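Side-chain contacts in twin-arginine translocation pathway signal protein (Burkholderia phytofirmans, PDB 2RJO), which binds beta-D-galactopyranose in the cleft of a two-lobed periplasmic sugar-binding fold, presumably for uptake through a membrane transporter: residues A189-F194 / I213-A218; D252-G257 / A308-L313; E123-Q128 / A288-K293; A112-D117 / L261-Q266. All blocks are in the same frame, centred on the assembly; numbering follows the deposited sequence.

Interaction 1. Residues A189-F194 / I213-A218; sequences AWMTRF and IEALRA. With SO4 (sulfate ion), chain E.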
loop_
_atom_site.group_PDB
_atom_site.type_symbol
_atom_site.label_atom_id
_atom_site.label_comp_id
_atom_site.label_asym_id
_atom_site.label_seq_id
_atom_site.Cartn_x
_atom_site.Cartn_y
_atom_site.Cartn_z
ATOM N N ALA A 189 25.872 0.986 -2.649
ATOM C CA ALA A 189 26.685 -0.216 -2.780
ATOM C C ALA A 189 26.519 -0.851 -4.159
ATOM O O ALA A 189 27.467 -1.435 -4.688
ATOM C CB ALA A 189 26.323 -1.222 -1.697
ATOM N N TRP A 190 25.323 -0.751 -4.735
ATOM C CA TRP A 190 25.079 -1.310 -6.066
ATOM C C TRP A 190 25.825 -0.538 -7.148
ATOM O O TRP A 190 26.281 -1.120 -8.131
ATOM C CB TRP A 190 23.596 -1.278 -6.431
ATOM C CG TRP A 190 22.779 -2.427 -5.921
ATOM C CD1 TRP A 190 23.217 -3.681 -5.609
ATOM C CD2 TRP A 190 21.361 -2.439 -5.738
ATOM N NE1 TRP A 190 22.158 -4.473 -5.244
ATOM C CE2 TRP A 190 21.005 -3.737 -5.317
ATOM C CE3 TRP A 190 20.352 -1.477 -5.896
ATOM C CZ2 TRP A 190 19.676 -4.098 -5.049
ATOM C CZ3 TRP A 190 19.029 -1.841 -5.629
ATOM C CH2 TRP A 190 18.710 -3.136 -5.212
HETATM N N MSE A 191 25.911 0.779 -6.987
HETATM C CA MSE A 191 26.604 1.606 -7.970
HETATM C C MSE A 191 28.103 1.382 -7.910
HETATM O O MSE A 191 28.798 1.495 -8.911
HETATM C CB MSE A 191 26.289 3.077 -7.735
HETATM C CG MSE A 191 24.950 3.483 -8.286
HETATM SE SE MSE A 191 24.540 5.144 -7.794
HETATM C CE MSE A 191 23.283 4.747 -6.528
ATOM N N THR A 192 28.595 1.064 -6.721
ATOM C CA THR A 192 30.010 0.806 -6.538
ATOM C C THR A 192 30.323 -0.579 -7.095
ATOM O O THR A 192 31.379 -0.792 -7.684
ATOM C CB THR A 192 30.393 0.845 -5.043
ATOM O OG1 THR A 192 30.502 2.209 -4.609
ATOM C CG2 THR A 192 31.716 0.121 -4.813
ATOM N N ARG A 193 29.383 -1.502 -6.919
ATOM C CA ARG A 193 29.551 -2.875 -7.370
ATOM C C ARG A 193 29.333 -3.114 -8.852
ATOM O O ARG A 193 30.110 -3.838 -9.473
ATOM C CB ARG A 193 28.623 -3.801 -6.584
ATOM C CG ARG A 193 28.801 -5.258 -6.939
ATOM C CD ARG A 193 28.166 -6.193 -5.914
ATOM N NE ARG A 193 27.218 -7.107 -6.543
ATOM C CZ ARG A 193 26.889 -8.297 -6.055
ATOM N NH1 ARG A 193 27.442 -8.729 -4.924
ATOM N NH2 ARG A 193 25.999 -9.056 -6.687
ATOM N N PHE A 194 28.285 -2.511 -9.416
ATOM C CA PHE A 194 27.941 -2.690 -10.829
ATOM C C PHE A 194 28.261 -1.522 -11.772
ATOM O O PHE A 194 28.336 -1.713 -12.987
ATOM C CB PHE A 194 26.448 -3.036 -10.963
ATOM C CG PHE A 194 26.048 -4.310 -10.264
ATOM C CD1 PHE A 194 24.991 -4.321 -9.348
ATOM C CD2 PHE A 194 26.731 -5.500 -10.509
ATOM C CE1 PHE A 194 24.618 -5.502 -8.685
ATOM C CE2 PHE A 194 26.368 -6.690 -9.853
ATOM C CZ PHE A 194 25.310 -6.689 -8.936
ATOM N N ILE A 213 16.633 7.302 -5.780
ATOM C CA ILE A 213 16.895 8.547 -6.484
ATOM C C ILE A 213 17.778 9.503 -5.688
ATOM O O ILE A 213 18.473 10.329 -6.269
ATOM C CB ILE A 213 15.584 9.252 -6.861
ATOM C CG1 ILE A 213 14.818 8.389 -7.869
ATOM C CG2 ILE A 213 15.879 10.628 -7.425
ATOM C CD1 ILE A 213 13.389 8.855 -8.153
ATOM N N GLU A 214 17.761 9.396 -4.364
ATOM C CA GLU A 214 18.602 10.261 -3.541
ATOM C C GLU A 214 20.055 9.835 -3.668
ATOM O O GLU A 214 20.965 10.659 -3.585
ATOM C CB GLU A 214 18.181 10.198 -2.081
ATOM C CG GLU A 214 16.872 10.914 -1.793
ATOM C CD GLU A 214 16.381 10.665 -0.380
ATOM O OE1 GLU A 214 16.199 9.482 -0.019
ATOM O OE2 GLU A 214 16.177 11.653 0.367
ATOM N N ALA A 215 20.265 8.539 -3.861
ATOM C CA ALA A 215 21.595 7.993 -4.028
ATOM C C ALA A 215 22.087 8.383 -5.424
ATOM O O ALA A 215 23.234 8.785 -5.595
ATOM C CB ALA A 215 21.561 6.480 -3.873
ATOM N N LEU A 216 21.221 8.258 -6.424
ATOM C CA LEU A 216 21.597 8.639 -7.786
ATOM C C LEU A 216 21.962 10.125 -7.827
ATOM O O LEU A 216 22.971 10.507 -8.415
ATOM C CB LEU A 216 20.448 8.389 -8.762
ATOM C CG LEU A 216 20.021 6.942 -8.972
ATOM C CD1 LEU A 216 18.785 6.923 -9.869
ATOM C CD2 LEU A 216 21.157 6.139 -9.579
ATOM N N ARG A 217 21.134 10.954 -7.200
ATOM C CA ARG A 217 21.377 12.389 -7.159
ATOM C C ARG A 217 22.752 12.682 -6.550
ATOM O O ARG A 217 23.455 13.588 -6.990
ATOM C CB ARG A 217 20.279 13.076 -6.344
ATOM C CG ARG A 217 20.498 14.570 -6.132
ATOM C CD ARG A 217 19.307 15.227 -5.417
ATOM N NE ARG A 217 18.093 15.202 -6.233
ATOM C CZ ARG A 217 17.146 14.268 -6.160
ATOM N NH1 ARG A 217 17.251 13.266 -5.296
ATOM N NH2 ARG A 217 16.094 14.325 -6.973
ATOM N N ALA A 218 23.136 11.901 -5.545
ATOM C CA ALA A 218 24.431 12.082 -4.889
ATOM C C ALA A 218 25.595 11.737 -5.824
ATOM O O ALA A 218 26.720 12.172 -5.609
ATOM C CB ALA A 218 24.506 11.224 -3.635
HETATM S S SO4 E . 23.267 -10.564 -3.754
HETATM O O1 SO4 E . 23.997 -10.118 -4.967
HETATM O O2 SO4 E . 21.961 -11.174 -4.117
HETATM O O3 SO4 E . 23.005 -9.401 -2.863
HETATM O O4 SO4 E . 24.118 -11.563 -3.048
#

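Interaction 2. Residues D252-G257 / A308-L313; sequences DPFWLG and AEWNNL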
loop_
_atom_site.group_PDB
_atom_site.type_symbol
_atom_site.label_atom_id
_atom_site.label_comp_id
_atom_site.label_asym_id
_atom_site.label_seq_id
_atom_site.Cartn_x
_atom_site.Cartn_y
_atom_site.Cartn_z
ATOM N N ASP A 252 -4.195 5.399 -3.978
ATOM C CA ASP A 252 -5.043 6.385 -3.335
ATOM C C ASP A 252 -5.165 6.044 -1.848
ATOM O O ASP A 252 -6.217 5.623 -1.367
ATOM C CB ASP A 252 -6.422 6.405 -3.981
ATOM C CG ASP A 252 -7.128 7.716 -3.774
ATOM O OD1 ASP A 252 -6.736 8.458 -2.843
ATOM O OD2 ASP A 252 -8.077 7.999 -4.534
ATOM N N PRO A 253 -4.059 6.194 -1.106
ATOM C CA PRO A 253 -4.035 5.908 0.328
ATOM C C PRO A 253 -5.072 6.740 1.072
ATOM O O PRO A 253 -5.724 6.251 1.991
ATOM C CB PRO A 253 -2.592 6.228 0.727
ATOM C CG PRO A 253 -2.115 7.161 -0.357
ATOM C CD PRO A 253 -2.722 6.574 -1.590
ATOM N N PHE A 254 -5.237 7.993 0.669
ATOM C CA PHE A 254 -6.237 8.846 1.298
ATOM C C PHE A 254 -7.580 8.111 1.280
ATOM O O PHE A 254 -8.189 7.889 2.313
ATOM C CB PHE A 254 -6.368 10.153 0.525
ATOM C CG PHE A 254 -7.389 11.090 1.090
ATOM C CD1 PHE A 254 -7.028 12.042 2.039
ATOM C CD2 PHE A 254 -8.715 11.027 0.672
ATOM C CE1 PHE A 254 -7.976 12.926 2.568
ATOM C CE2 PHE A 254 -9.674 11.903 1.194
ATOM C CZ PHE A 254 -9.300 12.858 2.146
ATOM N N TRP A 255 -8.033 7.740 0.089
ATOM C CA TRP A 255 -9.292 7.021 -0.070
ATOM C C TRP A 255 -9.296 5.712 0.733
ATOM O O TRP A 255 -10.278 5.386 1.403
ATOM C CB TRP A 255 -9.532 6.706 -1.546
ATOM C CG TRP A 255 -10.756 5.886 -1.768
ATOM C CD1 TRP A 255 -12.045 6.321 -1.742
ATOM C CD2 TRP A 255 -10.811 4.479 -2.011
ATOM N NE1 TRP A 255 -12.908 5.269 -1.951
ATOM C CE2 TRP A 255 -12.171 4.123 -2.119
ATOM C CE3 TRP A 255 -9.841 3.476 -2.143
ATOM C CZ2 TRP A 255 -12.587 2.811 -2.355
ATOM C CZ3 TRP A 255 -10.258 2.164 -2.378
ATOM C CH2 TRP A 255 -11.615 1.848 -2.482
ATOM N N LEU A 256 -8.207 4.957 0.648
ATOM C CA LEU A 256 -8.109 3.704 1.376
ATOM C C LEU A 256 -8.332 3.914 2.864
ATOM O O LEU A 256 -9.053 3.155 3.501
ATOM C CB LEU A 256 -6.736 3.061 1.165
ATOM C CG LEU A 256 -6.566 2.202 -0.078
ATOM C CD1 LEU A 256 -5.094 1.893 -0.303
ATOM C CD2 LEU A 256 -7.372 0.930 0.101
ATOM N N GLY A 257 -7.703 4.955 3.405
ATOM C CA GLY A 257 -7.825 5.264 4.820
ATOM C C GLY A 257 -9.233 5.554 5.307
ATOM O O GLY A 257 -9.614 5.149 6.412
ATOM N N ALA A 308 -13.881 12.980 -1.475
ATOM C CA ALA A 308 -14.124 11.933 -0.481
ATOM C C ALA A 308 -15.468 11.204 -0.662
ATOM O O ALA A 308 -16.452 11.552 -0.013
ATOM C CB ALA A 308 -14.053 12.557 0.911
ATOM N N GLU A 309 -15.488 10.182 -1.521
ATOM C CA GLU A 309 -16.698 9.408 -1.824
ATOM C C GLU A 309 -17.059 8.330 -0.798
ATOM O O GLU A 309 -17.560 7.264 -1.158
ATOM C CB GLU A 309 -16.543 8.739 -3.192
ATOM C CG GLU A 309 -16.377 9.718 -4.335
ATOM C CD GLU A 309 -17.637 10.511 -4.560
ATOM O OE1 GLU A 309 -18.637 9.904 -5.012
ATOM O OE2 GLU A 309 -17.629 11.733 -4.275
ATOM N N TRP A 310 -16.830 8.634 0.473
ATOM C CA TRP A 310 -17.083 7.724 1.590
ATOM C C TRP A 310 -18.377 6.899 1.510
ATOM O O TRP A 310 -18.395 5.723 1.869
ATOM C CB TRP A 310 -17.066 8.534 2.885
ATOM C CG TRP A 310 -15.838 9.436 3.035
ATOM C CD1 TRP A 310 -15.816 10.711 3.535
ATOM C CD2 TRP A 310 -14.467 9.103 2.742
ATOM N NE1 TRP A 310 -14.528 11.185 3.572
ATOM C CE2 TRP A 310 -13.683 10.223 3.092
ATOM C CE3 TRP A 310 -13.832 7.973 2.215
ATOM C CZ2 TRP A 310 -12.296 10.235 2.938
ATOM C CZ3 TRP A 310 -12.456 7.991 2.060
ATOM C CH2 TRP A 310 -11.705 9.111 2.419
ATOM N N ASN A 311 -19.457 7.522 1.052
ATOM C CA ASN A 311 -20.758 6.873 0.937
ATOM C C ASN A 311 -20.822 5.737 -0.091
ATOM O O ASN A 311 -21.549 4.761 0.091
ATOM C CB ASN A 311 -21.820 7.924 0.570
ATOM C CG ASN A 311 -21.436 8.737 -0.677
ATOM O OD1 ASN A 311 -20.655 9.709 -0.605
ATOM N ND2 ASN A 311 -21.965 8.326 -1.834
ATOM N N ASN A 312 -20.070 5.875 -1.172
ATOM C CA ASN A 312 -20.060 4.896 -2.256
ATOM C C ASN A 312 -19.028 3.782 -2.029
ATOM O O ASN A 312 -18.011 3.717 -2.719
ATOM C CB ASN A 312 -19.745 5.621 -3.556
ATOM C CG ASN A 312 -20.279 4.901 -4.757
ATOM O OD1 ASN A 312 -20.093 3.692 -4.902
ATOM N ND2 ASN A 312 -20.950 5.638 -5.637
ATOM N N LEU A 313 -19.324 2.886 -1.092
ATOM C CA LEU A 313 -18.435 1.790 -0.708
ATOM C C LEU A 313 -17.754 0.891 -1.749
ATOM O O LEU A 313 -16.570 0.590 -1.607
ATOM C CB LEU A 313 -19.154 0.889 0.305
ATOM C CG LEU A 313 -19.729 1.598 1.540
ATOM C CD1 LEU A 313 -20.288 0.578 2.527
ATOM C CD2 LEU A 313 -18.641 2.418 2.192
HETATM O O HOH W 1 -15.743 5.848 -2.515
#

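Interaction 3. Residues E123-Q128 / A288-K293; sequences EETATQ and ATFVTK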
loop_
_atom_site.group_PDB
_atom_site.type_symbol
_atom_site.label_atom_id
_atom_site.label_comp_id
_atom_site.label_asym_id
_atom_site.label_seq_id
_atom_site.Cartn_x
_atom_site.Cartn_y
_atom_site.Cartn_z
ATOM N N GLU A 123 4.196 -5.882 -12.744
ATOM C CA GLU A 123 4.599 -6.206 -14.096
ATOM C C GLU A 123 4.407 -4.970 -14.961
ATOM O O GLU A 123 5.119 -4.771 -15.938
ATOM C CB GLU A 123 3.764 -7.371 -14.641
ATOM C CG GLU A 123 3.845 -7.544 -16.149
ATOM C CD GLU A 123 3.468 -8.946 -16.603
ATOM O OE1 GLU A 123 2.452 -9.488 -16.104
ATOM O OE2 GLU A 123 4.188 -9.493 -17.465
ATOM N N GLU A 124 3.448 -4.131 -14.588
ATOM C CA GLU A 124 3.175 -2.914 -15.344
ATOM C C GLU A 124 4.309 -1.901 -15.250
ATOM O O GLU A 124 4.772 -1.388 -16.272
ATOM C CB GLU A 124 1.879 -2.253 -14.865
ATOM C CG GLU A 124 0.761 -2.292 -15.889
ATOM C CD GLU A 124 -0.088 -1.031 -15.885
ATOM O OE1 GLU A 124 -0.648 -0.676 -14.831
ATOM O OE2 GLU A 124 -0.205 -0.392 -16.949
ATOM N N THR A 125 4.749 -1.610 -14.025
ATOM C CA THR A 125 5.827 -0.647 -13.815
ATOM C C THR A 125 7.147 -1.194 -14.358
ATOM O O THR A 125 7.975 -0.445 -14.884
ATOM C CB THR A 125 5.994 -0.294 -12.309
ATOM O OG1 THR A 125 6.490 -1.430 -11.589
ATOM C CG2 THR A 125 4.667 0.137 -11.720
ATOM N N ALA A 126 7.333 -2.504 -14.240
ATOM C CA ALA A 126 8.537 -3.154 -14.726
ATOM C C ALA A 126 8.575 -3.120 -16.248
ATOM O O ALA A 126 9.640 -2.953 -16.849
ATOM C CB ALA A 126 8.579 -4.597 -14.243
ATOM N N THR A 127 7.417 -3.298 -16.876
ATOM C CA THR A 127 7.358 -3.282 -18.331
ATOM C C THR A 127 7.683 -1.889 -18.854
ATOM O O THR A 127 8.396 -1.742 -19.842
ATOM C CB THR A 127 5.969 -3.707 -18.837
ATOM O OG1 THR A 127 5.793 -5.106 -18.588
ATOM C CG2 THR A 127 5.827 -3.445 -20.329
ATOM N N GLN A 128 7.158 -0.869 -18.184
ATOM C CA GLN A 128 7.412 0.508 -18.586
ATOM C C GLN A 128 8.889 0.828 -18.420
ATOM O O GLN A 128 9.474 1.516 -19.256
ATOM C CB GLN A 128 6.588 1.475 -17.739
ATOM C CG GLN A 128 6.897 2.939 -18.016
ATOM C CD GLN A 128 6.533 3.358 -19.434
ATOM O OE1 GLN A 128 5.351 3.494 -19.775
ATOM N NE2 GLN A 128 7.550 3.557 -20.271
ATOM N N ALA A 288 -6.679 0.809 -9.512
ATOM C CA ALA A 288 -5.644 1.799 -9.228
ATOM C C ALA A 288 -5.364 2.562 -10.524
ATOM O O ALA A 288 -5.867 2.182 -11.577
ATOM C CB ALA A 288 -4.390 1.112 -8.727
ATOM N N THR A 289 -4.587 3.639 -10.439
ATOM C CA THR A 289 -4.254 4.452 -11.616
ATOM C C THR A 289 -2.760 4.398 -11.932
ATOM O O THR A 289 -1.934 4.848 -11.137
ATOM C CB THR A 289 -4.599 5.951 -11.407
ATOM O OG1 THR A 289 -5.831 6.069 -10.698
ATOM C CG2 THR A 289 -4.729 6.663 -12.749
ATOM N N PHE A 290 -2.407 3.844 -13.085
ATOM C CA PHE A 290 -1.010 3.797 -13.468
ATOM C C PHE A 290 -0.669 5.249 -13.780
ATOM O O PHE A 290 -1.418 5.916 -14.492
ATOM C CB PHE A 290 -0.835 2.953 -14.717
ATOM C CG PHE A 290 0.594 2.678 -15.060
ATOM C CD1 PHE A 290 1.377 1.872 -14.239
ATOM C CD2 PHE A 290 1.165 3.226 -16.198
ATOM C CE1 PHE A 290 2.713 1.598 -14.563
ATOM C CE2 PHE A 290 2.492 2.962 -16.527
ATOM C CZ PHE A 290 3.265 2.155 -15.708
ATOM N N VAL A 291 0.446 5.746 -13.256
ATOM C CA VAL A 291 0.805 7.138 -13.494
ATOM C C VAL A 291 2.182 7.300 -14.117
ATOM O O VAL A 291 3.149 6.665 -13.705
ATOM C CB VAL A 291 0.725 7.962 -12.180
ATOM C CG1 VAL A 291 1.554 7.305 -11.100
ATOM C CG2 VAL A 291 1.217 9.384 -12.418
ATOM N N THR A 292 2.247 8.160 -15.122
ATOM C CA THR A 292 3.472 8.457 -15.848
ATOM C C THR A 292 3.398 9.946 -16.217
ATOM O O THR A 292 2.396 10.584 -15.927
ATOM C CB THR A 292 3.562 7.584 -17.114
ATOM O OG1 THR A 292 4.787 7.859 -17.800
ATOM C CG2 THR A 292 2.398 7.869 -18.039
ATOM N N LYS A 293 4.432 10.503 -16.842
ATOM C CA LYS A 293 4.394 11.923 -17.176
ATOM C C LYS A 293 3.204 12.332 -18.029
ATOM O O LYS A 293 2.773 13.484 -17.976
ATOM C CB LYS A 293 5.693 12.387 -17.868
ATOM C CG LYS A 293 6.672 13.067 -16.896
ATOM C CD LYS A 293 7.746 13.942 -17.581
ATOM C CE LYS A 293 8.870 13.118 -18.192
ATOM N NZ LYS A 293 9.929 13.970 -18.842
#

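Interaction 4. Residues A112-D117 / L261-Q266; sequences AHLSYD and LSMGLQ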
loop_
_atom_site.group_PDB
_atom_site.type_symbol
_atom_site.label_atom_id
_atom_site.label_comp_id
_atom_site.label_asym_id
_atom_site.label_seq_id
_atom_site.Cartn_x
_atom_site.Cartn_y
_atom_site.Cartn_z
ATOM N N ALA A 112 -14.113 -6.471 5.934
ATOM C CA ALA A 112 -13.527 -6.688 4.625
ATOM C C ALA A 112 -12.015 -6.551 4.562
ATOM O O ALA A 112 -11.384 -5.994 5.453
ATOM C CB ALA A 112 -14.174 -5.737 3.605
ATOM N N HIS A 113 -11.455 -7.096 3.490
ATOM C CA HIS A 113 -10.031 -7.027 3.213
ATOM C C HIS A 113 -9.939 -6.306 1.872
ATOM O O HIS A 113 -10.645 -6.657 0.921
ATOM C CB HIS A 113 -9.425 -8.425 3.085
ATOM C CG HIS A 113 -7.976 -8.418 2.708
ATOM N ND1 HIS A 113 -7.004 -7.859 3.510
ATOM C CD2 HIS A 113 -7.339 -8.860 1.600
ATOM C CE1 HIS A 113 -5.832 -7.956 2.911
ATOM N NE2 HIS A 113 -6.008 -8.557 1.749
ATOM N N LEU A 114 -9.100 -5.282 1.803
ATOM C CA LEU A 114 -8.939 -4.533 0.566
ATOM C C LEU A 114 -7.515 -4.691 0.065
ATOM O O LEU A 114 -6.573 -4.746 0.850
ATOM C CB LEU A 114 -9.223 -3.049 0.792
ATOM C CG LEU A 114 -10.588 -2.676 1.370
ATOM C CD1 LEU A 114 -10.668 -1.165 1.431
ATOM C CD2 LEU A 114 -11.716 -3.250 0.521
ATOM N N SER A 115 -7.351 -4.765 -1.248
ATOM C CA SER A 115 -6.025 -4.917 -1.802
ATOM C C SER A 115 -6.036 -4.602 -3.284
ATOM O O SER A 115 -7.066 -4.242 -3.847
ATOM C CB SER A 115 -5.530 -6.346 -1.577
ATOM O OG SER A 115 -4.165 -6.479 -1.936
ATOM N N TYR A 116 -4.872 -4.715 -3.904
ATOM C CA TYR A 116 -4.737 -4.471 -5.326
ATOM C C TYR A 116 -3.903 -5.611 -5.863
ATOM O O TYR A 116 -3.175 -6.264 -5.105
ATOM C CB TYR A 116 -4.025 -3.150 -5.583
ATOM C CG TYR A 116 -4.787 -1.938 -5.137
ATOM C CD1 TYR A 116 -5.379 -1.097 -6.061
ATOM C CD2 TYR A 116 -4.883 -1.606 -3.789
ATOM C CE1 TYR A 116 -6.047 0.057 -5.661
ATOM C CE2 TYR A 116 -5.545 -0.457 -3.372
ATOM C CZ TYR A 116 -6.124 0.373 -4.314
ATOM O OH TYR A 116 -6.767 1.526 -3.922
ATOM N N ASP A 117 -4.015 -5.843 -7.164
ATOM C CA ASP A 117 -3.285 -6.900 -7.851
ATOM C C ASP A 117 -1.814 -6.510 -8.022
ATOM O O ASP A 117 -1.434 -5.930 -9.045
ATOM C CB ASP A 117 -3.926 -7.133 -9.220
ATOM C CG ASP A 117 -3.280 -8.262 -9.985
ATOM O OD1 ASP A 117 -2.150 -8.671 -9.632
ATOM O OD2 ASP A 117 -3.907 -8.735 -10.957
ATOM N N LEU A 261 -12.740 2.500 7.006
ATOM C CA LEU A 261 -13.551 2.829 8.176
ATOM C C LEU A 261 -15.031 2.978 7.809
ATOM O O LEU A 261 -15.903 2.611 8.581
ATOM C CB LEU A 261 -13.071 4.135 8.804
ATOM C CG LEU A 261 -11.688 4.210 9.446
ATOM C CD1 LEU A 261 -11.450 5.640 9.899
ATOM C CD2 LEU A 261 -11.590 3.251 10.626
ATOM N N SER A 262 -15.301 3.536 6.634
ATOM C CA SER A 262 -16.672 3.718 6.189
ATOM C C SER A 262 -17.379 2.356 6.119
ATOM O O SER A 262 -18.479 2.197 6.648
ATOM C CB SER A 262 -16.685 4.405 4.823
ATOM O OG SER A 262 -18.002 4.675 4.396
HETATM N N MSE A 263 -16.744 1.381 5.471
HETATM C CA MSE A 263 -17.304 0.032 5.358
HETATM C C MSE A 263 -17.583 -0.505 6.757
HETATM O O MSE A 263 -18.677 -0.999 7.055
HETATM C CB MSE A 263 -16.313 -0.921 4.681
HETATM C CG MSE A 263 -16.178 -0.764 3.185
HETATM SE SE MSE A 263 -14.844 -1.778 2.522
HETATM C CE MSE A 263 -14.010 -0.597 1.575
ATOM N N GLY A 264 -16.568 -0.405 7.608
ATOM C CA GLY A 264 -16.690 -0.885 8.966
ATOM C C GLY A 264 -17.805 -0.229 9.754
ATOM O O GLY A 264 -18.538 -0.916 10.458
ATOM N N LEU A 265 -17.938 1.091 9.638
ATOM C CA LEU A 265 -18.965 1.815 10.370
ATOM C C LEU A 265 -20.367 1.463 9.888
ATOM O O LEU A 265 -21.289 1.327 10.698
ATOM C CB LEU A 265 -18.726 3.332 10.279
ATOM C CG LEU A 265 -19.666 4.260 11.079
ATOM C CD1 LEU A 265 -19.699 3.845 12.555
ATOM C CD2 LEU A 265 -19.209 5.713 10.938
ATOM N N GLN A 266 -20.530 1.306 8.574
ATOM C CA GLN A 266 -21.820 0.959 8.014
ATOM C C GLN A 266 -22.198 -0.469 8.369
ATOM O O GLN A 266 -23.376 -0.812 8.409
ATOM C CB GLN A 266 -21.822 1.142 6.499
ATOM C CG GLN A 266 -21.810 2.596 6.085
ATOM C CD GLN A 266 -22.236 2.814 4.651
ATOM O OE1 GLN A 266 -23.185 2.196 4.173
ATOM N NE2 GLN A 266 -21.546 3.715 3.960
#

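Interaction 1. Residues A189-F194 / I213-A218
Segments 189-194 and 213-218, on helices 180-194 and 206-218, come nearest at M191 and L216, whose CA atoms are 8.6 Å apart. M191, a selenomethionine, carries the contact. Its CG lies anti to the carbonyl carbon (chi1 -80°), the chain then runs extended, and a bend at chi3 (-106°) brings the methyl group round to helix 206-218. There M191 CE meets A215 CB at 3.6 Å, while M191 SE passes L216 CD2 at 4.0 Å; the M191 and L216 side chains cross at about a right angle. A215 also touches F184 and M187 of helix 180-194, which extends the packing beyond this turn. R193 faces elsewhere: its NH2 makes a weak hydrogen bond with O1 of a sulfate ion, probably from the crystallisation liquor, at 2.8 Å but with an N-H...O angle of only 119°. No hydrogen bond links the two segments, so this small buried contact, in the lobe built on the parallel sheet of strands 137-143, 168-175 and 198-203, rests on nonpolar packing.

Interaction 2. Residues D252-G257 / A308-L313
W310 sets its indole beside F254 and W255 at the start of helix 253-268, where a type I beta turn (E309 to N312) in the loop before strand 317-320 packs on the first helical turn. The F254 ring and the six-membered ring of W310 are near parallel, planes at 27°, yet slid apart with centroids 5.6 Å from each other. They therefore barely overlap and touch chiefly through F254 CE2 and W310 CZ2, 3.6 Å apart. A308 CB lies at the edge of the F254 ring and over one face of the W310 ring, offset toward its rim. Farther round the same ring, CZ3 of W310 meets the carbonyl oxygen of W255, which lies in the indole plane at 3.5 Å. The W255 and W310 side chains slide past each other in opposite directions, W255 CD1 and W310 CZ3 4.2 Å apart, and a CG anti to the backbone N (chi1 176°) carries the W255 indole toward the turn. D252 N-caps the helix: its OD1 accepts from W255 N at 3.3 Å, from well above the carboxylate plane. Beyond the rings, one water ties the two parts together, accepting from W255 NE1 at 2.9 Å and donating to E309 O at 2.7 Å and to N312 O.

Interaction 3. Residues E123-Q128 / A288-K293
F290 projects from strand 283-291 onto helix 118-132, a strand-on-helix packing in the alpha/beta fold of periplasmic binding proteins. The short segments run nearly parallel, their axes 21° apart and 10.2 Å from each other at closest approach, and the phenylalanine bridges that gap. With CG anti to the backbone N (chi1 -171°), its ring reaches the helix, and it loses more surface to this contact than any other residue here. E124 comes from the opposite direction and holds its carboxylate tilted over one face of the ring, the two planes 38° apart. E124 OE1 approaches F290 CD1 to 3.3 Å, whereas E124 OE2 stands 3.7 Å above the F290 ring plane, displaced toward the rim. The carboxylate itself thus lies over the aromatic face, which would probably gain little electrostatically, and no hydrogen bond crosses between the segments. V249 of strand 248-250, which pairs antiparallel with 283-291, also touches F290. The rim of the ring is met by the helix: T125 CG2 sits near its plane, 3.7 Å from F290 CE1. One turn on from E124, Q128 completes the grip through its aliphatic base, with CB in the ring plane and 4.0 Å from F290 CZ.

Interaction 4. Residues A112-D117 / L261-Q266
Between A112, L114 and M263 no planar group takes part; the flat side chains of segment 112-117, H113 and Y116, lie off the contact. The H113 CB points away from the helix. The Y116 ring meets two other aromatic rings, W251 with planes at about 50° and W95 at about 35°, both residues of the galactose pocket. What remains is a strand covered by a helix, the layered alpha/beta packing of a periplasmic binding protein lobe: strand 110-115, parallel to both of its neighbours, 90-94 and 283-291, lies under helix 253-268. A112 and L114, two apart, both point their CB atoms toward the helix, and the selenomethionine M263 comes down to meet them. The CG of M263 lies beside its backbone N (chi1 -76°) and the chain stays straight until a turn at chi3 swings the terminal methyl to L114. M263 SE thereby settles against A112 CB at 4.2 Å and L114 CD2 at 4.0 Å. L256 and I259 of the same helix also touch L114, so the leucine is packed by several helical residues. All three residues of the contact are buried, and no hydrogen bond links the segments. L114 and M263 meet tip to tip, and the closest pair, L114 CD1 and M263 CE, is tight at 3.4 Å.

Overall arrangement
Interactions 2 and 4 share helix 253-268, have centres about 9 Å apart and touch directly: W310 O lies 2.8 Å from S262 OG, a probable hydrogen bond. Interaction 3 reaches the same sheet as interaction 4, since strands 110-115 and 283-291 are neighbours, and A288 packs on Y116. Interaction 1 stands apart, its centre about 39 Å from that of interaction 4 and across the centre of the chain. Chemistry varies with place. Interactions 1 and 4 are buried, and each depends on one bent selenomethionine among aliphatic groups. Interactions 2 and 3 are only partly buried, hinge on aromatic rings, and bring in water or a carboxylate.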